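Local coordinates for protein putative RNase YutE (Bacillus subtilis subsp. subtilis str. 168, PDB 1YLM) that is probably the RNase toxin of a putative type VII toxin-antitoxin system, probably neutralised by its cognate antitoxin YutD, at residues S7-T12 with G53-D58; A21-Q26 with R113-H118. One frame throughout, in Å; residues are numbered along the deposited sequence.

Contact 1 of 2, residues S7-T12 with G53-D58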
loop_
_atom_site.group_PDB
_atom_site.type_symbol
_atom_site.label_atom_id
_atom_site.label_comp_id
_atom_site.label_asym_id
_atom_site.label_seq_id
_atom_site.Cartn_x
_atom_site.Cartn_y
_atom_site.Cartn_z
ATOM N N SER A 7 -13.671 -0.023 -19.200
ATOM C CA SER A 7 -14.212 0.747 -18.054
ATOM C C SER A 7 -13.209 0.832 -16.885
ATOM O O SER A 7 -12.932 1.916 -16.376
ATOM C CB SER A 7 -15.499 0.091 -17.542
ATOM O OG SER A 7 -16.498 0.170 -18.527
ATOM N N LYS A 8 -12.677 -0.318 -16.487
ATOM C CA LYS A 8 -11.693 -0.399 -15.409
ATOM C C LYS A 8 -10.457 0.427 -15.751
ATOM O O LYS A 8 -9.979 1.205 -14.918
ATOM C CB LYS A 8 -11.303 -1.861 -15.153
ATOM C CG LYS A 8 -10.350 -2.058 -13.972
ATOM C CD LYS A 8 -10.139 -3.534 -13.689
ATOM C CE LYS A 8 -9.214 -3.747 -12.498
ATOM N NZ LYS A 8 -7.792 -3.426 -12.798
ATOM N N ILE A 9 -9.944 0.271 -16.973
ATOM C CA ILE A 9 -8.716 0.951 -17.385
ATOM C C ILE A 9 -8.967 2.452 -17.351
ATOM O O ILE A 9 -8.193 3.214 -16.769
ATOM C CB ILE A 9 -8.226 0.508 -18.802
ATOM C CG1 ILE A 9 -7.804 -0.971 -18.797
ATOM C CG2 ILE A 9 -7.067 1.414 -19.295
ATOM C CD1 ILE A 9 -7.630 -1.582 -20.193
ATOM N N GLU A 10 -10.066 2.885 -17.947
ATOM C CA GLU A 10 -10.258 4.313 -18.082
ATOM C C GLU A 10 -10.655 5.119 -16.824
ATOM O O GLU A 10 -10.048 6.172 -16.544
ATOM C CB GLU A 10 -11.333 4.617 -19.168
ATOM C CG GLU A 10 -10.987 4.190 -20.605
ATOM C CD GLU A 10 -12.073 4.515 -21.651
ATOM O OE1 GLU A 10 -13.246 4.742 -21.275
ATOM O OE2 GLU A 10 -11.734 4.549 -22.862
ATOM N N LYS A 11 -11.538 4.609 -15.974
ATOM C CA LYS A 11 -11.426 4.721 -14.509
ATOM C C LYS A 11 -10.111 4.836 -13.778
ATOM O O LYS A 11 -9.899 5.824 -13.060
ATOM C CB LYS A 11 -12.521 3.937 -13.760
ATOM C CG LYS A 11 -13.939 4.367 -14.231
ATOM C CD LYS A 11 -15.053 3.395 -13.779
ATOM C CE LYS A 11 -16.343 3.483 -14.647
ATOM N NZ LYS A 11 -17.300 2.344 -14.326
ATOM N N THR A 12 -9.239 3.859 -13.959
ATOM C CA THR A 12 -7.969 3.964 -13.258
ATOM C C THR A 12 -7.034 5.027 -13.840
ATOM O O THR A 12 -6.276 5.643 -13.091
ATOM C CB THR A 12 -7.316 2.589 -12.868
ATOM O OG1 THR A 12 -6.062 2.371 -13.511
ATOM C CG2 THR A 12 -8.265 1.443 -12.971
ATOM N N GLY A 53 -1.466 -1.947 -17.008
ATOM C CA GLY A 53 -0.610 -2.840 -17.808
ATOM C C GLY A 53 -1.128 -4.270 -17.862
ATOM O O GLY A 53 -1.249 -4.849 -18.961
ATOM N N ASN A 54 -1.442 -4.846 -16.699
ATOM C CA ASN A 54 -2.060 -6.182 -16.646
ATOM C C ASN A 54 -3.353 -6.253 -17.449
ATOM O O ASN A 54 -3.575 -7.215 -18.178
ATOM C CB ASN A 54 -2.355 -6.647 -15.209
ATOM C CG ASN A 54 -1.135 -7.222 -14.501
ATOM O OD1 ASN A 54 -0.971 -7.025 -13.290
ATOM N ND2 ASN A 54 -0.291 -7.936 -15.232
ATOM N N ASP A 55 -4.227 -5.258 -17.290
ATOM C CA ASP A 55 -5.511 -5.248 -18.017
ATOM C C ASP A 55 -5.288 -5.172 -19.534
ATOM O O ASP A 55 -5.975 -5.841 -20.317
ATOM C CB ASP A 55 -6.408 -4.098 -17.526
ATOM C CG ASP A 55 -6.904 -4.310 -16.102
ATOM O OD1 ASP A 55 -6.893 -5.473 -15.635
ATOM O OD2 ASP A 55 -7.294 -3.319 -15.448
HETATM N N MSE A 56 -4.323 -4.359 -19.943
HETATM C CA MSE A 56 -3.920 -4.261 -21.362
HETATM C C MSE A 56 -3.454 -5.624 -21.900
HETATM O O MSE A 56 -3.884 -6.104 -22.945
HETATM C CB MSE A 56 -2.759 -3.269 -21.515
HETATM C CG MSE A 56 -3.084 -1.807 -21.314
HETATM SE SE MSE A 56 -3.796 -1.087 -22.825
HETATM C CE MSE A 56 -5.140 -1.142 -22.463
ATOM N N ILE A 57 -2.544 -6.237 -21.160
ATOM C CA ILE A 57 -1.932 -7.498 -21.558
ATOM C C ILE A 57 -2.990 -8.603 -21.657
ATOM O O ILE A 57 -3.076 -9.306 -22.678
ATOM C CB ILE A 57 -0.806 -7.860 -20.542
ATOM C CG1 ILE A 57 0.419 -6.971 -20.776
ATOM C CG2 ILE A 57 -0.449 -9.351 -20.603
ATOM C CD1 ILE A 57 1.493 -7.084 -19.656
ATOM N N ASP A 58 -3.815 -8.725 -20.623
ATOM C CA ASP A 58 -4.888 -9.723 -20.594
ATOM C C ASP A 58 -5.902 -9.498 -21.721
ATOM O O ASP A 58 -6.258 -10.447 -22.431
ATOM C CB ASP A 58 -5.611 -9.736 -19.247
ATOM C CG ASP A 58 -4.717 -10.201 -18.094
ATOM O OD1 ASP A 58 -3.587 -10.706 -18.327
ATOM O OD2 ASP A 58 -5.152 -10.044 -16.936
#
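With CG of K8 anti to the backbone N (chi1 -176°) and the chain extended until a bend at chi4 (-72°), the lysine ammonium is carried across to the carboxylate of D55, whose own CG lies anti to its carbonyl carbon and reaches back toward helix 6-23. K8 reaches the acid roughly perpendicular to it. NZ of K8 donates to OD2 of D55 at 2.7 Å, using the syn lone pair of that oxygen, and the two charges form a salt bridge. The methylene chain of K8 also lies against the acid, with CD 3.4 Å from OD2 of D55. Next to the ion pair the contact turns apolar. I9 and D55 lie alongside, pointing opposite ways, CG1 of I9 packing on CB of D55 at 3.7 Å. CD1 of I9 meets CE of the selenomethionine M56; the 3.4 Å between them is doubtful, CE being too close to SE in the model. The salt bridge thus closes the partly exposed side of the seam while I9 and M56 fill its buried side. The short helical segments run nearly antiparallel, at 154° and 10.0 Å between axes, in an all-helical HepT-like fold. I9 and M56 both also rest on I129 and L133 of helix 119-137, M56 further touches L75 of helix 71-77, and L104 of the second subunit packs on K11 and T12.

Contact 2 of 2, residues A21-Q26 with R113-H118; sequences ALFDSQ and RLIKAH
F23 lays one face of its ring over the CG2 methyl of I115, which sits 3.3 Å from the ring plane and above its centre. The approach is a CH-pi contact, 12° off the ring normal, and the nearest ring carbons are CE2 and CZ, CZ of F23 lying 3.4 Å from CG2 of I115. F23 reaches there because its CG is anti to the backbone N (chi1 174°), which sends the ring toward helix 108-117, where the I115 side chain lies alongside it, pointing the other way. K116, bent at chi2 (79°), brings its CD to 3.8 Å from CE2 of F23 in an oblique approach. From there the chain runs on to D24, the first residue past the end of helix 6-23, where NZ of K116 faces OD1 of D24 at 3.7 Å, a long salt bridge. OD1 of D24 has a stronger partner in NE2 of Q119. On the side of the turn remote from K116, S25 N and OG both donate to L22 O, OG at 2.6 Å, tying down the turn. L38 of helix 32-59 touches both F23 and I115, and Y112 meets the phenyl ring at an angle. F23 and I115 supply most of the buried surface, so the contact is probably held mainly by apolar packing, the exposed D24-K116 pair adding only a modest electrostatic pull.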
loop_
_atom_site.group_PDB
_atom_site.type_symbol
_atom_site.label_atom_id
_atom_site.label_comp_id
_atom_site.label_asym_id
_atom_site.label_seq_id
_atom_site.Cartn_x
_atom_site.Cartn_y
_atom_site.Cartn_z
ATOM N N ALA A 21 -1.767 15.144 -10.695
ATOM C CA ALA A 21 -2.106 16.568 -10.511
ATOM C C ALA A 21 -1.805 17.023 -9.080
ATOM O O ALA A 21 -1.277 18.115 -8.867
ATOM C CB ALA A 21 -3.547 16.826 -10.852
ATOM N N LEU A 22 -2.112 16.165 -8.113
ATOM C CA LEU A 22 -1.874 16.472 -6.707
ATOM C C LEU A 22 -0.379 16.527 -6.437
ATOM O O LEU A 22 0.091 17.413 -5.713
ATOM C CB LEU A 22 -2.571 15.451 -5.801
ATOM C CG LEU A 22 -4.099 15.532 -5.778
ATOM C CD1 LEU A 22 -4.705 14.451 -4.892
ATOM C CD2 LEU A 22 -4.567 16.926 -5.320
ATOM N N PHE A 23 0.374 15.618 -7.061
ATOM C CA PHE A 23 1.833 15.633 -6.948
ATOM C C PHE A 23 2.375 16.955 -7.471
ATOM O O PHE A 23 3.291 17.535 -6.896
ATOM C CB PHE A 23 2.482 14.471 -7.711
ATOM C CG PHE A 23 3.985 14.540 -7.727
ATOM C CD1 PHE A 23 4.715 14.195 -6.593
ATOM C CD2 PHE A 23 4.667 14.994 -8.853
ATOM C CE1 PHE A 23 6.116 14.277 -6.586
ATOM C CE2 PHE A 23 6.066 15.077 -8.862
ATOM C CZ PHE A 23 6.788 14.714 -7.722
ATOM N N ASP A 24 1.798 17.440 -8.557
ATOM C CA ASP A 24 2.304 18.645 -9.184
ATOM C C ASP A 24 1.841 19.917 -8.450
ATOM O O ASP A 24 2.140 21.015 -8.889
ATOM C CB ASP A 24 1.916 18.658 -10.667
ATOM C CG ASP A 24 2.738 19.635 -11.476
ATOM O OD1 ASP A 24 3.989 19.527 -11.488
ATOM O OD2 ASP A 24 2.119 20.518 -12.099
ATOM N N SER A 25 1.165 19.746 -7.307
ATOM C CA SER A 25 0.569 20.841 -6.524
ATOM C C SER A 25 1.532 21.501 -5.530
ATOM O O SER A 25 2.601 20.956 -5.221
ATOM C CB SER A 25 -0.668 20.337 -5.758
ATOM O OG SER A 25 -0.306 19.655 -4.554
ATOM N N GLN A 26 1.126 22.657 -5.001
ATOM C CA GLN A 26 1.967 23.421 -4.054
ATOM C C GLN A 26 1.801 22.951 -2.594
ATOM O O GLN A 26 1.119 23.602 -1.799
ATOM C CB GLN A 26 1.709 24.936 -4.182
ATOM C CG GLN A 26 0.950 25.345 -5.446
ATOM C CD GLN A 26 1.586 26.508 -6.196
ATOM O OE1 GLN A 26 2.622 26.351 -6.846
ATOM N NE2 GLN A 26 0.945 27.676 -6.136
ATOM N N ARG A 113 12.092 12.755 -5.578
ATOM C CA ARG A 113 13.064 12.934 -6.652
ATOM C C ARG A 113 12.814 11.955 -7.775
ATOM O O ARG A 113 12.960 12.294 -8.945
ATOM C CB ARG A 113 14.498 12.826 -6.122
ATOM C CG ARG A 113 14.887 14.087 -5.337
ATOM C CD ARG A 113 16.326 14.065 -4.860
ATOM N NE ARG A 113 16.593 13.032 -3.861
ATOM C CZ ARG A 113 16.509 13.204 -2.543
ATOM N NH1 ARG A 113 16.131 14.371 -2.025
ATOM N NH2 ARG A 113 16.803 12.198 -1.736
ATOM N N LEU A 114 12.413 10.745 -7.404
ATOM C CA LEU A 114 12.091 9.708 -8.374
ATOM C C LEU A 114 10.914 10.078 -9.273
ATOM O O LEU A 114 11.017 10.021 -10.516
ATOM C CB LEU A 114 11.840 8.391 -7.623
ATOM C CG LEU A 114 11.901 7.078 -8.368
ATOM C CD1 LEU A 114 13.214 6.935 -9.133
ATOM C CD2 LEU A 114 11.687 5.937 -7.354
ATOM N N ILE A 115 9.811 10.491 -8.655
ATOM C CA ILE A 115 8.619 10.896 -9.381
ATOM C C ILE A 115 8.910 12.126 -10.249
ATOM O O ILE A 115 8.526 12.164 -11.422
ATOM C CB ILE A 115 7.439 11.167 -8.404
ATOM C CG1 ILE A 115 7.136 9.902 -7.575
ATOM C CG2 ILE A 115 6.198 11.643 -9.160
ATOM C CD1 ILE A 115 6.088 10.086 -6.480
ATOM N N LYS A 116 9.609 13.108 -9.677
ATOM C CA LYS A 116 9.937 14.332 -10.415
ATOM C C LYS A 116 10.758 14.020 -11.655
ATOM O O LYS A 116 10.457 14.516 -12.749
ATOM C CB LYS A 116 10.651 15.373 -9.531
ATOM C CG LYS A 116 10.430 16.815 -10.021
ATOM C CD LYS A 116 9.041 17.305 -9.582
ATOM C CE LYS A 116 8.554 18.523 -10.341
ATOM N NZ LYS A 116 7.216 18.953 -9.815
ATOM N N ALA A 117 11.757 13.158 -11.488
ATOM C CA ALA A 117 12.662 12.778 -12.572
ATOM C C ALA A 117 11.929 12.145 -13.757
ATOM O O ALA A 117 12.391 12.231 -14.890
ATOM C CB ALA A 117 13.723 11.832 -12.054
ATOM N N HIS A 118 10.807 11.483 -13.486
ATOM C CA HIS A 118 10.067 10.766 -14.532
ATOM C C HIS A 118 8.677 11.337 -14.742
ATOM O O HIS A 118 7.789 10.648 -15.229
ATOM C CB HIS A 118 10.038 9.263 -14.216
ATOM C CG HIS A 118 11.399 8.694 -13.933
ATOM N ND1 HIS A 118 12.442 8.787 -14.833
ATOM C CD2 HIS A 118 11.904 8.076 -12.839
ATOM C CE1 HIS A 118 13.521 8.221 -14.318
ATOM N NE2 HIS A 118 13.224 7.785 -13.106
#

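In the fold
Contacts 1 and 2 share helix 6-23, one taking its start and the other its C-terminal end with the turn beyond. Their centres lie 23 Å apart on opposite sides of the chain's centre, and they do not touch, the nearest atoms being about 11 Å apart. Along the chain the segments alternate: 7-12, 21-26, 53-58, 113-118. The start of helix 6-23 thereby meets the C-terminal end of helix 32-59, and its finish meets the end of helix 108-117, while helix 119-137 packs against both contacts. The side chains of K8 and I115 are each about 12 Å from that of R96, the active-site residue by similarity, so neither contact reaches R96 itself; both are packing of the helical bundle.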